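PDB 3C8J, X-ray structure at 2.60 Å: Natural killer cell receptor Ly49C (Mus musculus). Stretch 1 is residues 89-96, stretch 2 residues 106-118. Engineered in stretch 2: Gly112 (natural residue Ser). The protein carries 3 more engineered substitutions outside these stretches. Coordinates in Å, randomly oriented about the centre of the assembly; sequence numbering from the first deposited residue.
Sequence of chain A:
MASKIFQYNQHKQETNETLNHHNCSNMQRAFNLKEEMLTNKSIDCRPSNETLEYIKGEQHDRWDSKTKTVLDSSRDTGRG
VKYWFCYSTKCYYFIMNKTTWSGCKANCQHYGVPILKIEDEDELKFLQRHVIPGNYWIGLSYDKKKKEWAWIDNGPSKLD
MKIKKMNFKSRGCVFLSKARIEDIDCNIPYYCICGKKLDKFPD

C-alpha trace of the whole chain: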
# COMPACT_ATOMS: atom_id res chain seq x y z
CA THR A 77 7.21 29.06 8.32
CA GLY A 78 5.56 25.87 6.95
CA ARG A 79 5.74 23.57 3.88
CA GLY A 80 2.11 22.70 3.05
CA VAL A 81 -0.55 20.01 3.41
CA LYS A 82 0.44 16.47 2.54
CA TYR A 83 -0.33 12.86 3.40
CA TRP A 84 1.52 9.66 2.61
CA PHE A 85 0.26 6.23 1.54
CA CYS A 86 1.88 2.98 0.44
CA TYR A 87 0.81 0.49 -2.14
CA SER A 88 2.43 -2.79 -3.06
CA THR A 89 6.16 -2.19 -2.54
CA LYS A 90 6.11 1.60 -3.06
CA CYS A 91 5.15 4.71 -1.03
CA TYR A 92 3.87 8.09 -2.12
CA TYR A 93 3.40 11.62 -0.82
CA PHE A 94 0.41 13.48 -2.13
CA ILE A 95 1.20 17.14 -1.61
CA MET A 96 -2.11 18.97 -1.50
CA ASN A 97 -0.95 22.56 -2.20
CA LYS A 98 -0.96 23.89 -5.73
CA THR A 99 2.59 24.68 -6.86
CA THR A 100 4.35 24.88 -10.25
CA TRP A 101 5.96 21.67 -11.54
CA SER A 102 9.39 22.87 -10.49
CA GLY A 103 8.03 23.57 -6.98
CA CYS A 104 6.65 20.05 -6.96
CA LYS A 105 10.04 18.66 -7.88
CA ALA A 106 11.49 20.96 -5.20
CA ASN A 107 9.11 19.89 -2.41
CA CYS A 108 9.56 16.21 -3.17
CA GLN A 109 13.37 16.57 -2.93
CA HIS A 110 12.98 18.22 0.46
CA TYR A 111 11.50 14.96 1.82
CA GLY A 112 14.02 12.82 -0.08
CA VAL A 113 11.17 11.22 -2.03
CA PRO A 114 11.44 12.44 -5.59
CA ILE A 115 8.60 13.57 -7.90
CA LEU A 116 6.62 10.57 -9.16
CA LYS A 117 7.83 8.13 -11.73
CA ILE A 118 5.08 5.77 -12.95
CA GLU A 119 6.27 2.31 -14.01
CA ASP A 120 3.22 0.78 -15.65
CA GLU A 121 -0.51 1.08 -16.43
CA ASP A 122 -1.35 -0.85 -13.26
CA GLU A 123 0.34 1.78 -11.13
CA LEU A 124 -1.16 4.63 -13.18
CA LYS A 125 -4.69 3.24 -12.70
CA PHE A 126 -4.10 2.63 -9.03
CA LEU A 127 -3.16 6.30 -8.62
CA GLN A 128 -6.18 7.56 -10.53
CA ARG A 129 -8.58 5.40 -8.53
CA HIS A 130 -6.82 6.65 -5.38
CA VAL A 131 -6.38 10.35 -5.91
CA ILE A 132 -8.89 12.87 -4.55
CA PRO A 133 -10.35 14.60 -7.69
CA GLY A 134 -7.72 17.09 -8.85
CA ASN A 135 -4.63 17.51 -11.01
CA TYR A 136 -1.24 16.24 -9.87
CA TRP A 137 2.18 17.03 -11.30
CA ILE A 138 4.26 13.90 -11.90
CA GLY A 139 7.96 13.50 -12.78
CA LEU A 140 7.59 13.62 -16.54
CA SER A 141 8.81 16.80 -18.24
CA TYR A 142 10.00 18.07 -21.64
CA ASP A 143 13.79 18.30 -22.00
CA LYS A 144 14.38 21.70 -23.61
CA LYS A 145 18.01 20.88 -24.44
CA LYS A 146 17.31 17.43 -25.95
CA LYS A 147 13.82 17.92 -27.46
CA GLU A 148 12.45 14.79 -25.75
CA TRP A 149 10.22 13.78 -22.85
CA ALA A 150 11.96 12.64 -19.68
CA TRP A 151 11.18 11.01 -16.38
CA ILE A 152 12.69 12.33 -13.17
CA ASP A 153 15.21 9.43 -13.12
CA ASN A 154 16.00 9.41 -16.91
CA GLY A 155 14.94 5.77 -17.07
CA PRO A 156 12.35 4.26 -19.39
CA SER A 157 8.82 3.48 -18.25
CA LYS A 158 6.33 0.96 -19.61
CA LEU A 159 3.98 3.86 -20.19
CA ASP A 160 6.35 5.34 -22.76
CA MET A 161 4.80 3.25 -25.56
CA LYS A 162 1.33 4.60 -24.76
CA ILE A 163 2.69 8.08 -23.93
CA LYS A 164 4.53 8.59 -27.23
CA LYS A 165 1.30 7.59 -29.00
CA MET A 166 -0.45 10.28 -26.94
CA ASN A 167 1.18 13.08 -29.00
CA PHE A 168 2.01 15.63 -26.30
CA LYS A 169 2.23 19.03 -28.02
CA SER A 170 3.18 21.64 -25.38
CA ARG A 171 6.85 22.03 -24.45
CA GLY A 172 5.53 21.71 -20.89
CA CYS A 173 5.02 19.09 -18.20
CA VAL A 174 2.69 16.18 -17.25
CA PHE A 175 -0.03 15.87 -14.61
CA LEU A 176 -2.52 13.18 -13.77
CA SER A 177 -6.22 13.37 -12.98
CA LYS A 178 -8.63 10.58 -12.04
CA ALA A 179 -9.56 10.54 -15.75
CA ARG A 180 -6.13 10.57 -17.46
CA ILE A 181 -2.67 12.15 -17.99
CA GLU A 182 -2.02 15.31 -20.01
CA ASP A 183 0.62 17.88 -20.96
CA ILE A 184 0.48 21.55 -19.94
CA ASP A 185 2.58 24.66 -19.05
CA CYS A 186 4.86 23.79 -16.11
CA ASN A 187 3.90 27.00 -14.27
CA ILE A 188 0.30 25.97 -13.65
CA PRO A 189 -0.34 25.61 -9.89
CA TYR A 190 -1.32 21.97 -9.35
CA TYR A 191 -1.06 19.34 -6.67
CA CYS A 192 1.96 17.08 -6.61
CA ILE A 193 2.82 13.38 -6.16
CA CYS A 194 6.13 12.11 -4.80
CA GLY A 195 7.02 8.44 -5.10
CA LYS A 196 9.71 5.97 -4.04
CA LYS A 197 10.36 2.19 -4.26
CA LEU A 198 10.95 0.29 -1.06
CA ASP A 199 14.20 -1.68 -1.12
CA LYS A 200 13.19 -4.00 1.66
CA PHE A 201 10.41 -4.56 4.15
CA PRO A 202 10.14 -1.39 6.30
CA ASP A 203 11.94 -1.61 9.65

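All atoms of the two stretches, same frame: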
# COMPACT_ATOMS: atom_id res chain seq x y z
N THR A 89 4.85 -2.47 -3.14
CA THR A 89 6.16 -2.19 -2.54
C THR A 89 6.64 -0.74 -2.75
O THR A 89 7.82 -0.50 -2.87
CB THR A 89 7.30 -3.20 -2.98
OG1 THR A 89 7.48 -3.15 -4.40
CG2 THR A 89 6.96 -4.62 -2.58
N LYS A 90 5.73 0.21 -2.78
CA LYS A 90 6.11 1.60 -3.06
C LYS A 90 5.36 2.56 -2.12
O LYS A 90 4.23 2.27 -1.72
CB LYS A 90 5.72 1.89 -4.50
CG LYS A 90 6.46 3.00 -5.11
CD LYS A 90 6.21 3.17 -6.62
CE LYS A 90 6.81 4.51 -7.08
NZ LYS A 90 6.85 4.65 -8.57
N CYS A 91 5.94 3.70 -1.76
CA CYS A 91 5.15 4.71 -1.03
C CYS A 91 5.17 6.06 -1.71
O CYS A 91 6.14 6.39 -2.40
CB CYS A 91 5.53 4.86 0.44
SG CYS A 91 5.56 3.33 1.36
N TYR A 92 4.09 6.81 -1.49
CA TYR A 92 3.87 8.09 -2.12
C TYR A 92 3.55 9.18 -1.10
O TYR A 92 3.01 8.90 -0.02
CB TYR A 92 2.68 8.00 -3.10
CG TYR A 92 2.71 6.84 -4.05
CD1 TYR A 92 2.19 5.62 -3.69
CD2 TYR A 92 3.27 6.97 -5.34
CE1 TYR A 92 2.21 4.53 -4.58
CE2 TYR A 92 3.29 5.90 -6.24
CZ TYR A 92 2.76 4.68 -5.85
OH TYR A 92 2.80 3.62 -6.71
N TYR A 93 3.85 10.41 -1.49
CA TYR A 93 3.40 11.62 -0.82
C TYR A 93 2.46 12.33 -1.77
O TYR A 93 2.81 12.60 -2.93
CB TYR A 93 4.58 12.58 -0.56
CG TYR A 93 5.31 12.40 0.74
CD1 TYR A 93 6.59 11.88 0.75
CD2 TYR A 93 4.74 12.76 1.95
CE1 TYR A 93 7.28 11.71 1.92
CE2 TYR A 93 5.43 12.59 3.15
CZ TYR A 93 6.70 12.06 3.11
OH TYR A 93 7.42 11.87 4.26
N PHE A 94 1.27 12.66 -1.30
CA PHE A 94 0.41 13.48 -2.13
C PHE A 94 0.43 14.84 -1.47
O PHE A 94 -0.07 15.00 -0.36
CB PHE A 94 -1.00 12.90 -2.23
CG PHE A 94 -1.03 11.48 -2.75
CD1 PHE A 94 -0.81 10.43 -1.91
CD2 PHE A 94 -1.30 11.21 -4.09
CE1 PHE A 94 -0.83 9.12 -2.39
CE2 PHE A 94 -1.33 9.90 -4.57
CZ PHE A 94 -1.09 8.86 -3.72
N ILE A 95 1.08 15.79 -2.13
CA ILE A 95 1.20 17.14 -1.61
C ILE A 95 0.05 17.98 -2.14
O ILE A 95 -0.05 18.26 -3.34
CB ILE A 95 2.58 17.75 -1.95
CG1 ILE A 95 3.68 16.78 -1.50
CG2 ILE A 95 2.75 19.11 -1.27
CD1 ILE A 95 5.04 17.37 -1.47
N MET A 96 -0.81 18.38 -1.21
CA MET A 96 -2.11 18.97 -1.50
C MET A 96 -2.14 20.50 -1.45
O MET A 96 -3.12 21.10 -0.99
CB MET A 96 -3.14 18.35 -0.55
CG MET A 96 -3.26 16.83 -0.70
SD MET A 96 -3.73 16.19 -2.34
CE MET A 96 -5.53 16.33 -2.35
N ALA A 106 10.80 20.41 -6.36
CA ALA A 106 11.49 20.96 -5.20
C ALA A 106 11.00 20.33 -3.89
O ALA A 106 11.80 19.78 -3.14
CB ALA A 106 11.35 22.47 -5.16
N ASN A 107 9.68 20.39 -3.65
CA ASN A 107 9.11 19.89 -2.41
C ASN A 107 9.44 18.44 -2.18
O ASN A 107 9.83 18.06 -1.08
CB ASN A 107 7.59 20.03 -2.38
CG ASN A 107 7.13 21.45 -2.08
OD1 ASN A 107 7.88 22.43 -2.25
ND2 ASN A 107 5.88 21.58 -1.64
N CYS A 108 9.28 17.64 -3.23
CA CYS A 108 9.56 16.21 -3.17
C CYS A 108 11.01 15.95 -2.75
O CYS A 108 11.25 15.08 -1.91
CB CYS A 108 9.25 15.55 -4.52
SG CYS A 108 7.50 15.26 -4.96
N GLN A 109 11.96 16.70 -3.31
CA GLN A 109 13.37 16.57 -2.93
C GLN A 109 13.55 16.80 -1.44
O GLN A 109 14.24 16.04 -0.77
CB GLN A 109 14.30 17.54 -3.69
CG GLN A 109 15.15 16.90 -4.80
CD GLN A 109 15.91 15.64 -4.34
OE1 GLN A 109 15.50 14.52 -4.65
NE2 GLN A 109 17.00 15.83 -3.59
N HIS A 110 12.90 17.85 -0.93
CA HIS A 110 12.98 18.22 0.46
C HIS A 110 12.60 17.08 1.43
O HIS A 110 13.05 17.07 2.56
CB HIS A 110 12.12 19.44 0.72
CG HIS A 110 12.21 19.94 2.13
ND1 HIS A 110 11.21 19.73 3.06
CD2 HIS A 110 13.18 20.63 2.77
CE1 HIS A 110 11.56 20.28 4.21
NE2 HIS A 110 12.75 20.83 4.06
N TYR A 111 11.79 16.13 0.98
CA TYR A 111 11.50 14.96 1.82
C TYR A 111 12.31 13.75 1.40
O TYR A 111 12.09 12.65 1.90
CB TYR A 111 10.01 14.63 1.79
CG TYR A 111 9.18 15.76 2.28
CD1 TYR A 111 8.35 16.45 1.41
CD2 TYR A 111 9.26 16.18 3.60
CE1 TYR A 111 7.59 17.53 1.85
CE2 TYR A 111 8.51 17.25 4.05
CZ TYR A 111 7.68 17.93 3.16
OH TYR A 111 6.92 19.00 3.60
N GLY A 112 13.25 13.94 0.46
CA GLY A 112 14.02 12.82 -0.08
C GLY A 112 13.20 11.78 -0.83
O GLY A 112 13.66 10.67 -1.03
N VAL A 113 11.99 12.13 -1.25
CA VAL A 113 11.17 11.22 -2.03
C VAL A 113 10.85 11.95 -3.30
O VAL A 113 10.06 12.88 -3.29
CB VAL A 113 9.87 10.82 -1.27
CG1 VAL A 113 8.99 9.97 -2.12
CG2 VAL A 113 10.22 10.09 0.02
N PRO A 114 11.50 11.57 -4.41
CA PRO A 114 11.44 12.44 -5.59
C PRO A 114 10.08 12.43 -6.31
O PRO A 114 9.27 11.54 -6.11
CB PRO A 114 12.56 11.90 -6.49
CG PRO A 114 13.38 10.92 -5.59
CD PRO A 114 12.35 10.38 -4.63
N ILE A 115 9.85 13.44 -7.15
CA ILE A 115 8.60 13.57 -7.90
C ILE A 115 8.29 12.27 -8.65
O ILE A 115 9.20 11.61 -9.15
CB ILE A 115 8.61 14.86 -8.79
CG1 ILE A 115 7.26 15.12 -9.47
CG2 ILE A 115 9.79 14.88 -9.78
CD1 ILE A 115 7.25 16.42 -10.32
N LEU A 116 7.02 11.91 -8.73
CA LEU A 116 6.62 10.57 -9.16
C LEU A 116 7.09 10.11 -10.52
O LEU A 116 6.93 10.80 -11.53
CB LEU A 116 5.11 10.40 -9.07
CG LEU A 116 4.57 9.01 -9.39
CD1 LEU A 116 5.00 7.97 -8.37
CD2 LEU A 116 3.08 9.04 -9.53
N LYS A 117 7.66 8.91 -10.53
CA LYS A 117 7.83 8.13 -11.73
C LYS A 117 6.81 6.99 -11.73
O LYS A 117 6.67 6.28 -10.74
CB LYS A 117 9.27 7.61 -11.82
CG LYS A 117 9.47 6.36 -12.65
CD LYS A 117 10.55 6.55 -13.71
CE LYS A 117 11.07 5.22 -14.15
NZ LYS A 117 11.78 5.34 -15.43
N ILE A 118 6.08 6.83 -12.83
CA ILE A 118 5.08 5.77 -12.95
C ILE A 118 5.66 4.67 -13.83
O ILE A 118 6.12 4.96 -14.92
CB ILE A 118 3.73 6.28 -13.52
CG1 ILE A 118 3.15 7.38 -12.63
CG2 ILE A 118 2.75 5.14 -13.59
CD1 ILE A 118 1.77 7.91 -13.04

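How does the strand of stretch 1 first reach stretch 2? Lys90 does it with length. Lys90 CA lies 10.8 Å from Ile118 CA, and the side chain crosses the gap fully extended, all four chi angles being t. At its tip Lys90 NZ donates a hydrogen bond to Lys117 O at 2.7 Å, the one hydrogen bond between the stretches. A backbone carbonyl is the acceptor, so the side chain of Lys117 is not needed here, and its end leads away.

What does Tyr92 add, when its CA-to-CB bond points sideways? The end of its ring comes nearer, and Tyr92 CE2 meets Leu116 CD1 at 3.4 Å, a close apolar contact at the ring edge. Leu116 CD1 also lies 3.8 Å from Lys90 NZ, so this methyl of buried Leu116 lies beside both side chains. The Tyr92 hydroxyl is hydrogen-bonded elsewhere in the structure, which lets a tyrosine be buried here without leaving its polar group unsatisfied.

What does Tyr93 meet in the segment that follows the helix? Its CA-to-CB bond points toward stretch 2, and its ring reaches Tyr111 and Val113: Tyr93 CE1 is 4.0 Å from Tyr111 CB and 3.9 Å from Val113 CG2, the latter at the ring edge. The two tyrosine rings are near parallel, with planes at 29° and centroids 5.3 Å apart, but slid so that they barely overlap. Branched Val113, itself buried, offers a compact apolar surface.

How does Ile95 close the contact? The CA-to-CB bond of Ile95 again points toward stretch 2. Its chi2 is t, extending CD1 to the helix, where Ile95 CD1 lies 3.8 Å from Asn107 CB. The same methyl approaches the edge of the Tyr111 ring, with Ile95 CD1 4.2 Å from Tyr111 CE1. Asn107 thus contributes aliphatic carbon to a mostly apolar interface burying 426 Å² in all.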